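Local coordinates for putative cathepsin d (Ixodes ricinus, PDB 5N7Q), which probably cleaves internal peptide bonds as a pepsin-like aspartic endopeptidase and is captured here in its mature form with the inhibitor pepstatin A bound, at residues G195-H200 / D331-A336; E223-T228 / L311-D316; T230-G235 / G315-G320. All blocks are in the same frame, centred on the assembly; numbering follows the deposited sequence. Where two conformers were deposited one is given.

Interaction 1: G195-H200 / D331-A336; sequences GYWQFH and DRVGFA
In the apolar core of this pepsin-like fold, Trp197 and Phe199 meet Val333 and Phe335 of the C-terminal strand 332-337, with no hydrogen bond between the two segments. The CG2 methyl of Val333 lies between the two aromatic residues: it is 3.7 Å from Trp197 CE3 and 4.2 Å from Phe199 CD2, and comes obliquely to both rings. Trp197 also brings CZ3 to within 3.7 Å of the backbone oxygen Arg332 O. Its indole is fixed from outside the contact by a hydrogen bond from NE1 to Leu127 O and by the ring of Phe326, which packs edge-to-face with it. Phe199 has CG between its backbone N and carbonyl carbon (chi1 50°); its CB points toward 331-336, and the far end of the ring reaches Phe335 tip to tip, with Phe199 CZ 3.8 Å from Phe335 CZ. The two rings form an offset edge-to-face pair, the edge of Phe335 turned to the face of Phe199, with centroids 5.8 Å apart and planes at 66°. Phe335 continues the aromatic series by an edge-to-face contact with Phe318. The arrangement joins a strand of the C-terminal lobe to one of the central antiparallel interdomain strands, the layering characteristic of the bilobal pepsin fold.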
loop_
_atom_site.group_PDB
_atom_site.type_symbol
_atom_site.label_atom_id
_atom_site.label_comp_id
_atom_site.label_asym_id
_atom_site.label_seq_id
_atom_site.Cartn_x
_atom_site.Cartn_y
_atom_site.Cartn_z
ATOM N N GLY A 195 -8.571 8.313 -8.376
ATOM C CA GLY A 195 -7.683 7.427 -9.144
ATOM C C GLY A 195 -6.895 6.663 -8.110
ATOM O O GLY A 195 -7.277 5.550 -7.691
ATOM N N TYR A 196 -5.829 7.307 -7.632
ATOM C CA TYR A 196 -5.333 6.994 -6.310
ATOM C C TYR A 196 -6.356 7.477 -5.281
ATOM O O TYR A 196 -7.304 8.218 -5.601
ATOM C CB TYR A 196 -3.989 7.668 -6.035
ATOM C CG TYR A 196 -2.889 7.410 -7.058
ATOM C CD1 TYR A 196 -2.422 6.133 -7.311
ATOM C CD2 TYR A 196 -2.246 8.474 -7.692
ATOM C CE1 TYR A 196 -1.412 5.899 -8.233
ATOM C CE2 TYR A 196 -1.212 8.263 -8.599
ATOM C CZ TYR A 196 -0.800 6.965 -8.864
ATOM O OH TYR A 196 0.230 6.762 -9.781
ATOM N N TRP A 197 -6.145 7.072 -4.048
ATOM C CA TRP A 197 -6.853 7.635 -2.907
ATOM C C TRP A 197 -6.163 8.938 -2.515
ATOM O O TRP A 197 -5.293 8.962 -1.649
ATOM C CB TRP A 197 -6.888 6.632 -1.763
ATOM C CG TRP A 197 -7.860 5.521 -2.019
ATOM C CD1 TRP A 197 -7.603 4.292 -2.593
ATOM C CD2 TRP A 197 -9.255 5.520 -1.681
ATOM N NE1 TRP A 197 -8.764 3.552 -2.626
ATOM C CE2 TRP A 197 -9.773 4.275 -2.054
ATOM C CE3 TRP A 197 -10.103 6.454 -1.064
ATOM C CZ2 TRP A 197 -11.107 3.936 -1.847
ATOM C CZ3 TRP A 197 -11.403 6.139 -0.869
ATOM C CH2 TRP A 197 -11.900 4.860 -1.234
ATOM N N GLN A 198 -6.481 9.995 -3.266
ATOM C CA GLN A 198 -5.740 11.256 -3.270
ATOM C C GLN A 198 -6.518 12.358 -2.559
ATOM O O GLN A 198 -7.754 12.410 -2.657
ATOM C CB GLN A 198 -5.450 11.659 -4.712
ATOM C CG GLN A 198 -4.488 12.831 -4.890
ATOM C CD GLN A 198 -4.052 13.005 -6.322
ATOM O OE1 GLN A 198 -3.831 12.023 -7.052
ATOM N NE2 GLN A 198 -3.929 14.248 -6.746
ATOM N N PHE A 199 -5.802 13.226 -1.866
ATOM C CA PHE A 199 -6.417 14.300 -1.070
ATOM C C PHE A 199 -5.425 15.419 -0.828
ATOM O O PHE A 199 -4.237 15.280 -1.107
ATOM C CB PHE A 199 -6.947 13.739 0.271
ATOM C CG PHE A 199 -5.935 12.917 1.002
ATOM C CD1 PHE A 199 -5.034 13.512 1.875
ATOM C CD2 PHE A 199 -5.828 11.550 0.769
ATOM C CE1 PHE A 199 -4.069 12.752 2.525
ATOM C CE2 PHE A 199 -4.871 10.799 1.422
ATOM C CZ PHE A 199 -3.982 11.393 2.290
ATOM N N HIS A 200 -5.953 16.510 -0.285
ATOM C CA HIS A 200 -5.147 17.693 0.039
ATOM C C HIS A 200 -4.581 17.618 1.450
ATOM O O HIS A 200 -5.258 17.245 2.418
ATOM C CB HIS A 200 -6.024 18.936 -0.122
ATOM C CG HIS A 200 -5.308 20.223 0.152
ATOM N ND1 HIS A 200 -4.400 20.763 -0.723
ATOM C CD2 HIS A 200 -5.378 21.075 1.202
ATOM C CE1 HIS A 200 -3.932 21.892 -0.225
ATOM N NE2 HIS A 200 -4.492 22.091 0.948
ATOM N N ASP A 331 -16.464 8.962 -0.938
ATOM C CA ASP A 331 -15.193 9.341 -1.560
ATOM C C ASP A 331 -14.337 10.184 -0.592
ATOM O O ASP A 331 -14.061 11.358 -0.815
ATOM C CB ASP A 331 -15.443 10.102 -2.881
ATOM C CG ASP A 331 -15.891 9.171 -4.013
ATOM O OD1 ASP A 331 -15.437 8.002 -4.068
ATOM O OD2 ASP A 331 -16.730 9.576 -4.857
ATOM N N ARG A 332 -14.008 9.565 0.526
ATOM C CA ARG A 332 -13.210 10.232 1.556
ATOM C C ARG A 332 -12.293 9.198 2.214
ATOM O O ARG A 332 -12.480 7.982 2.096
ATOM C CB ARG A 332 -14.120 10.920 2.570
ATOM C CG ARG A 332 -14.970 9.973 3.398
ATOM C CD ARG A 332 -15.974 10.681 4.266
ATOM N NE ARG A 332 -16.716 9.693 5.049
ATOM C CZ ARG A 332 -17.386 9.946 6.168
ATOM N NH1 ARG A 332 -17.472 11.181 6.647
ATOM N NH2 ARG A 332 -18.025 8.951 6.764
ATOM N N VAL A 333 -11.255 9.726 2.844
ATOM C CA VAL A 333 -10.261 8.955 3.588
ATOM C C VAL A 333 -10.338 9.406 5.027
ATOM O O VAL A 333 -10.369 10.616 5.288
ATOM C CB VAL A 333 -8.829 9.116 3.024
ATOM C CG1 VAL A 333 -7.835 8.315 3.885
ATOM C CG2 VAL A 333 -8.739 8.675 1.562
ATOM N N GLY A 334 -10.321 8.440 5.950
ATOM C CA GLY A 334 -10.363 8.729 7.379
ATOM C C GLY A 334 -9.053 8.260 8.019
ATOM O O GLY A 334 -8.537 7.177 7.669
ATOM N N PHE A 335 -8.566 9.027 9.012
ATOM C CA PHE A 335 -7.361 8.665 9.767
ATOM C C PHE A 335 -7.673 8.750 11.266
ATOM O O PHE A 335 -8.293 9.704 11.720
ATOM C CB PHE A 335 -6.163 9.574 9.469
ATOM C CG PHE A 335 -5.670 9.501 8.050
ATOM C CD1 PHE A 335 -5.066 8.346 7.555
ATOM C CD2 PHE A 335 -5.816 10.587 7.208
ATOM C CE1 PHE A 335 -4.605 8.295 6.244
ATOM C CE2 PHE A 335 -5.370 10.530 5.903
ATOM C CZ PHE A 335 -4.774 9.401 5.421
ATOM N N ALA A 336 -7.199 7.782 12.026
ATOM C CA ALA A 336 -7.260 7.856 13.497
ATOM C C ALA A 336 -6.015 7.210 14.097
ATOM O O ALA A 336 -5.494 6.263 13.561
ATOM C CB ALA A 336 -8.506 7.183 14.036
#

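Interaction 2: E223-T228 / L311-D316; sequences EAIADT and LWILGD
Ile225 and Ile313 sit at the middle of a parallel strand pair that belongs to the psi motif of aspartic proteases, in which strand 312-314 runs between strands 222-226 and 233-235. This part is tightly packed. The two isoleucines lie side by side, pointing the same way, with Ile225 CD1 3.8 Å from Ile313 CG1. Ile225 CG2 rests against the methyls of Leu311, 3.9 Å from CD2. On the same face Ile313 CG2 comes within 3.5 Å of Asp227 CB. Asp227 is a predicted active-site residue; its carboxylate is hydrogen-bonded to Gly229 N, Thr230 OG1 and the bound peptide. Ala224, Trp312 and Leu314 line the other face, with Ala224 CB 4.1 Å from Trp312 CB. Four backbone bonds tie the strands, Trp312 N to Glu223 O, Ile225 N to Trp312 O, Leu314 N to Ile225 O and Asp227 N to Leu314 O. The last is the straightest, with an N-H...O angle of 177°. Beyond Asp227 this backbone ladder ends, and Thr228 and Asp316 meet partly through water. Thr228 O and Asp316 OD1 stand 2.8 Å apart as two acceptors without a hydrogen bond, while one water, with more acceptors nearby than protons to give, lies 2.9 Å from Thr228 O and 3.0 Å from Asp316 OD2.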
loop_
_atom_site.group_PDB
_atom_site.type_symbol
_atom_site.label_atom_id
_atom_site.label_comp_id
_atom_site.label_asym_id
_atom_site.label_seq_id
_atom_site.Cartn_x
_atom_site.Cartn_y
_atom_site.Cartn_z
ATOM N N GLU A 223 -0.633 17.958 -2.319
ATOM C CA GLU A 223 -1.495 16.790 -2.601
ATOM C C GLU A 223 -0.757 15.551 -2.087
ATOM O O GLU A 223 0.486 15.505 -2.075
ATOM C CB GLU A 223 -1.821 16.623 -4.112
ATOM C CG GLU A 223 -2.841 17.586 -4.773
ATOM C CD GLU A 223 -4.336 17.291 -4.487
ATOM O OE1 GLU A 223 -5.011 16.408 -5.150
ATOM O OE2 GLU A 223 -4.864 18.048 -3.637
ATOM N N ALA A 224 -1.512 14.533 -1.677
ATOM C CA ALA A 224 -0.975 13.275 -1.186
ATOM C C ALA A 224 -1.911 12.135 -1.540
ATOM O O ALA A 224 -3.074 12.341 -1.857
ATOM C CB ALA A 224 -0.815 13.312 0.335
ATOM N N ILE A 225 -1.408 10.911 -1.434
ATOM C CA ILE A 225 -2.236 9.686 -1.535
ATOM C C ILE A 225 -1.971 8.795 -0.337
ATOM O O ILE A 225 -0.872 8.844 0.250
ATOM C CB ILE A 225 -2.013 8.916 -2.879
ATOM C CG1 ILE A 225 -0.647 8.196 -2.909
ATOM C CG2 ILE A 225 -2.136 9.895 -4.059
ATOM C CD1 ILE A 225 -0.420 7.312 -4.124
ATOM N N ALA A 226 -2.938 7.965 0.002
ATOM C CA ALA A 226 -2.765 6.928 1.017
ATOM C C ALA A 226 -2.531 5.606 0.296
ATOM O O ALA A 226 -3.413 5.124 -0.384
ATOM C CB ALA A 226 -3.978 6.848 1.908
ATOM N N ASP A 227 -1.324 5.058 0.405
ATOM C CA ASP A 227 -0.922 3.888 -0.399
ATOM C C ASP A 227 -0.345 2.774 0.453
ATOM O O ASP A 227 0.826 2.801 0.815
ATOM C CB ASP A 227 0.081 4.272 -1.466
ATOM C CG ASP A 227 0.403 3.136 -2.381
ATOM O OD1 ASP A 227 -0.212 2.055 -2.263
ATOM O OD2 ASP A 227 1.277 3.323 -3.266
ATOM N N THR A 228 -1.178 1.778 0.731
ATOM C CA THR A 228 -0.748 0.609 1.492
ATOM C C THR A 228 0.373 -0.202 0.833
ATOM O O THR A 228 1.029 -0.994 1.501
ATOM C CB THR A 228 -1.937 -0.327 1.735
ATOM O OG1 THR A 228 -2.490 -0.705 0.483
ATOM C CG2 THR A 228 -3.018 0.327 2.560
ATOM N N LEU A 311 3.216 15.071 -5.601
ATOM C CA LEU A 311 2.454 14.673 -4.443
ATOM C C LEU A 311 3.284 13.820 -3.524
ATOM O O LEU A 311 4.397 13.391 -3.850
ATOM C CB LEU A 311 1.118 13.993 -4.803
ATOM C CG LEU A 311 1.183 12.701 -5.616
ATOM C CD1 LEU A 311 1.511 11.509 -4.737
ATOM C CD2 LEU A 311 -0.116 12.402 -6.344
ATOM N N TRP A 312 2.767 13.685 -2.323
ATOM C CA TRP A 312 3.364 12.842 -1.307
ATOM C C TRP A 312 2.617 11.534 -1.269
ATOM O O TRP A 312 1.374 11.510 -1.288
ATOM C CB TRP A 312 3.237 13.494 0.075
ATOM C CG TRP A 312 4.010 14.793 0.223
ATOM C CD1 TRP A 312 3.671 16.013 -0.288
ATOM C CD2 TRP A 312 5.233 14.996 0.960
ATOM N NE1 TRP A 312 4.597 16.965 0.084
ATOM C CE2 TRP A 312 5.571 16.367 0.842
ATOM C CE3 TRP A 312 6.068 14.154 1.708
ATOM C CZ2 TRP A 312 6.721 16.906 1.433
ATOM C CZ3 TRP A 312 7.203 14.695 2.293
ATOM C CH2 TRP A 312 7.506 16.063 2.162
ATOM N N ILE A 313 3.349 10.435 -1.235
ATOM C CA ILE A 313 2.716 9.133 -1.015
ATOM C C ILE A 313 2.886 8.769 0.457
ATOM O O ILE A 313 4.031 8.605 0.940
ATOM C CB ILE A 313 3.304 8.017 -1.891
ATOM C CG1 ILE A 313 3.149 8.317 -3.402
ATOM C CG2 ILE A 313 2.630 6.694 -1.532
ATOM C CD1 ILE A 313 3.815 7.296 -4.321
ATOM N N LEU A 314 1.774 8.674 1.160
ATOM C CA LEU A 314 1.743 8.241 2.553
ATOM C C LEU A 314 1.605 6.722 2.563
ATOM O O LEU A 314 0.535 6.179 2.394
ATOM C CB LEU A 314 0.606 8.943 3.294
ATOM C CG LEU A 314 0.629 10.482 3.300
ATOM C CD1 LEU A 314 -0.441 11.041 4.201
ATOM C CD2 LEU A 314 1.997 10.985 3.720
ATOM N N GLY A 315 2.733 6.043 2.690
ATOM C CA GLY A 315 2.810 4.592 2.731
ATOM C C GLY A 315 2.798 4.073 4.153
ATOM O O GLY A 315 2.290 4.741 5.059
ATOM N N ASP A 316 3.332 2.857 4.332
ATOM C CA ASP A 316 3.164 2.105 5.568
ATOM C C ASP A 316 3.753 2.829 6.785
ATOM O O ASP A 316 3.271 2.679 7.902
ATOM C CB ASP A 316 3.775 0.707 5.457
ATOM C CG ASP A 316 3.221 -0.119 4.302
ATOM O OD1 ASP A 316 2.051 0.136 3.883
ATOM O OD2 ASP A 316 3.950 -1.039 3.820
HETATM O O HOH W 1 2.872 -3.218 2.029
#

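Interaction 3: T230-G235 / G315-G320; sequences TSLITG and GDVFLG
With CG1 anti to its carbonyl carbon (chi1 -67°) and the chain extended at chi2, Ile233 sends CD1 toward the helix at 316-319, where Val317 holds CG1 anti to its backbone N (chi1 159°). The two side chains cross at about a right angle, and Ile233 CD1 lies 3.8 Å from Val317 CG1. The same methyl touches the base of the next side chain, 4.1 Å from Phe318 CB. The second branch of Val317 faces the preceding residue of the loop, its CG2 4.0 Å from Leu232 CD2. Beside this apolar patch the loop offers its carbonyls to the start of the helix. Asp316 N donates to Thr230 O at 2.8 Å, with an N-H...O angle of 153°, and Val317 N donates to Ser231 O at 3.1 Å. A third bond, from Gly315 N to Leu232 O, is weak. Gly315 occupies the N-cap position, and having no side chain it lets Thr230 O approach its CA to 3.2 Å; its own oxygen then accepts from both Phe318 N and Leu319 N as the helix begins. The carboxylate of Asp316 lies close to Thr230 O as well, with OD1 3.3 Å away, two acceptors without a bond between them. Around the contact, Thr230 OG1 is hydrogen-bonded to Asp227 OD2, and Ser231 OG to Val16 O and the backbone of the bound peptide. The first-turn N-H groups of Asp316 and Val317, which have no acceptor within the helix, probably help to hold the loop that carries these ligand-facing residues, and the positive end of the short helix probably eases the crowding of oxygens beside it.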
loop_
_atom_site.group_PDB
_atom_site.type_symbol
_atom_site.label_atom_id
_atom_site.label_comp_id
_atom_site.label_asym_id
_atom_site.label_seq_id
_atom_site.Cartn_x
_atom_site.Cartn_y
_atom_site.Cartn_z
ATOM N N THR A 230 3.033 1.108 -0.630
ATOM C CA THR A 230 4.311 1.819 -0.553
ATOM C C THR A 230 4.838 1.640 0.866
ATOM O O THR A 230 4.086 1.809 1.832
ATOM C CB THR A 230 4.141 3.295 -0.958
ATOM O OG1 THR A 230 3.980 3.305 -2.390
ATOM C CG2 THR A 230 5.348 4.162 -0.569
ATOM N N SER A 231 6.134 1.322 1.005
ATOM C CA SER A 231 6.687 1.073 2.330
ATOM C C SER A 231 6.876 2.349 3.154
ATOM O O SER A 231 6.602 2.398 4.363
ATOM C CB SER A 231 8.064 0.429 2.198
ATOM O OG SER A 231 7.997 -0.783 1.459
ATOM N N LEU A 232 7.431 3.367 2.511
ATOM C CA LEU A 232 7.874 4.580 3.182
ATOM C C LEU A 232 6.892 5.721 2.926
ATOM O O LEU A 232 5.722 5.490 2.581
ATOM C CB LEU A 232 9.315 4.924 2.748
ATOM C CG LEU A 232 10.341 3.820 2.934
ATOM C CD1 LEU A 232 11.719 4.362 2.552
ATOM C CD2 LEU A 232 10.339 3.229 4.339
ATOM N N ILE A 233 7.336 6.945 3.162
ATOM C CA ILE A 233 6.654 8.147 2.701
ATOM C C ILE A 233 7.489 8.686 1.571
ATOM O O ILE A 233 8.711 8.855 1.733
ATOM C CB ILE A 233 6.455 9.170 3.825
ATOM C CG1 ILE A 233 5.468 8.616 4.852
ATOM C CG2 ILE A 233 6.025 10.539 3.272
ATOM C CD1 ILE A 233 5.337 9.411 6.107
ATOM N N THR A 234 6.868 8.966 0.444
ATOM C CA THR A 234 7.570 9.615 -0.675
ATOM C C THR A 234 7.088 11.033 -0.763
ATOM O O THR A 234 5.979 11.358 -0.349
ATOM C CB THR A 234 7.423 8.920 -2.030
ATOM O OG1 THR A 234 6.146 9.226 -2.615
ATOM C CG2 THR A 234 7.518 7.382 -1.896
ATOM N N GLY A 235 7.945 11.889 -1.297
ATOM C CA GLY A 235 7.570 13.263 -1.570
ATOM C C GLY A 235 8.330 13.883 -2.719
ATOM O O GLY A 235 9.259 13.280 -3.247
ATOM N N GLY A 315 2.733 6.043 2.690
ATOM C CA GLY A 315 2.810 4.592 2.731
ATOM C C GLY A 315 2.798 4.073 4.153
ATOM O O GLY A 315 2.290 4.741 5.059
ATOM N N ASP A 316 3.332 2.857 4.332
ATOM C CA ASP A 316 3.164 2.105 5.568
ATOM C C ASP A 316 3.753 2.829 6.785
ATOM O O ASP A 316 3.271 2.679 7.902
ATOM C CB ASP A 316 3.775 0.707 5.457
ATOM C CG ASP A 316 3.221 -0.119 4.302
ATOM O OD1 ASP A 316 2.051 0.136 3.883
ATOM O OD2 ASP A 316 3.950 -1.039 3.820
ATOM N N VAL A 317 4.794 3.630 6.582
ATOM C CA VAL A 317 5.324 4.455 7.688
ATOM C C VAL A 317 4.234 5.307 8.353
ATOM O O VAL A 317 4.213 5.461 9.579
ATOM C CB VAL A 317 6.491 5.338 7.183
ATOM C CG1 VAL A 317 6.716 6.536 8.086
ATOM C CG2 VAL A 317 7.733 4.495 7.036
ATOM N N PHE A 318 3.320 5.852 7.540
ATOM C CA PHE A 318 2.174 6.648 8.028
ATOM C C PHE A 318 0.965 5.804 8.387
ATOM O O PHE A 318 0.310 6.036 9.422
ATOM C CB PHE A 318 1.755 7.708 6.976
ATOM C CG PHE A 318 0.811 8.749 7.483
ATOM C CD1 PHE A 318 1.288 9.876 8.134
ATOM C CD2 PHE A 318 -0.555 8.612 7.330
ATOM C CE1 PHE A 318 0.428 10.838 8.605
ATOM C CE2 PHE A 318 -1.422 9.569 7.828
ATOM C CZ PHE A 318 -0.948 10.683 8.438
ATOM N N LEU A 319 0.675 4.809 7.558
ATOM C CA LEU A 319 -0.572 4.055 7.670
ATOM C C LEU A 319 -0.521 3.016 8.784
ATOM O O LEU A 319 -1.546 2.443 9.135
ATOM C CB LEU A 319 -0.881 3.387 6.305
ATOM C CG LEU A 319 -1.064 4.340 5.116
ATOM C CD1 LEU A 319 -1.138 3.519 3.825
ATOM C CD2 LEU A 319 -2.275 5.224 5.295
ATOM N N GLY A 320 0.645 2.780 9.361
ATOM C CA GLY A 320 0.754 1.998 10.600
ATOM C C GLY A 320 0.280 2.729 11.840
ATOM O O GLY A 320 -0.600 2.248 12.564
#

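Overall arrangement
Interactions 1, 2 and 3 run from the interdomain strands into the C-terminal lobe: the centres of interactions 1 and 2 are about 9 Å apart, those of 2 and 3 about 6 Å. Phe199 N to Ala224 O, 2.9 Å, probably hydrogen-bonds the first pair, and Ile313 O to Thr234 N, also 2.9 Å, the second. Gly315 and Asp316 belong to both interactions 2 and 3, while interactions 1 and 3 touch through Phe335 CE1 and Phe318 CE2 at 3.8 Å. Asp227 in interaction 2 lies about 3 Å, side chain to side chain, from Asp36, the other predicted active-site aspartate. Interactions 2 and 3 hold contact residues that touch the inhibitor; in 195-200 Tyr196, beside the contact, hydrogen-bonds to it through OH.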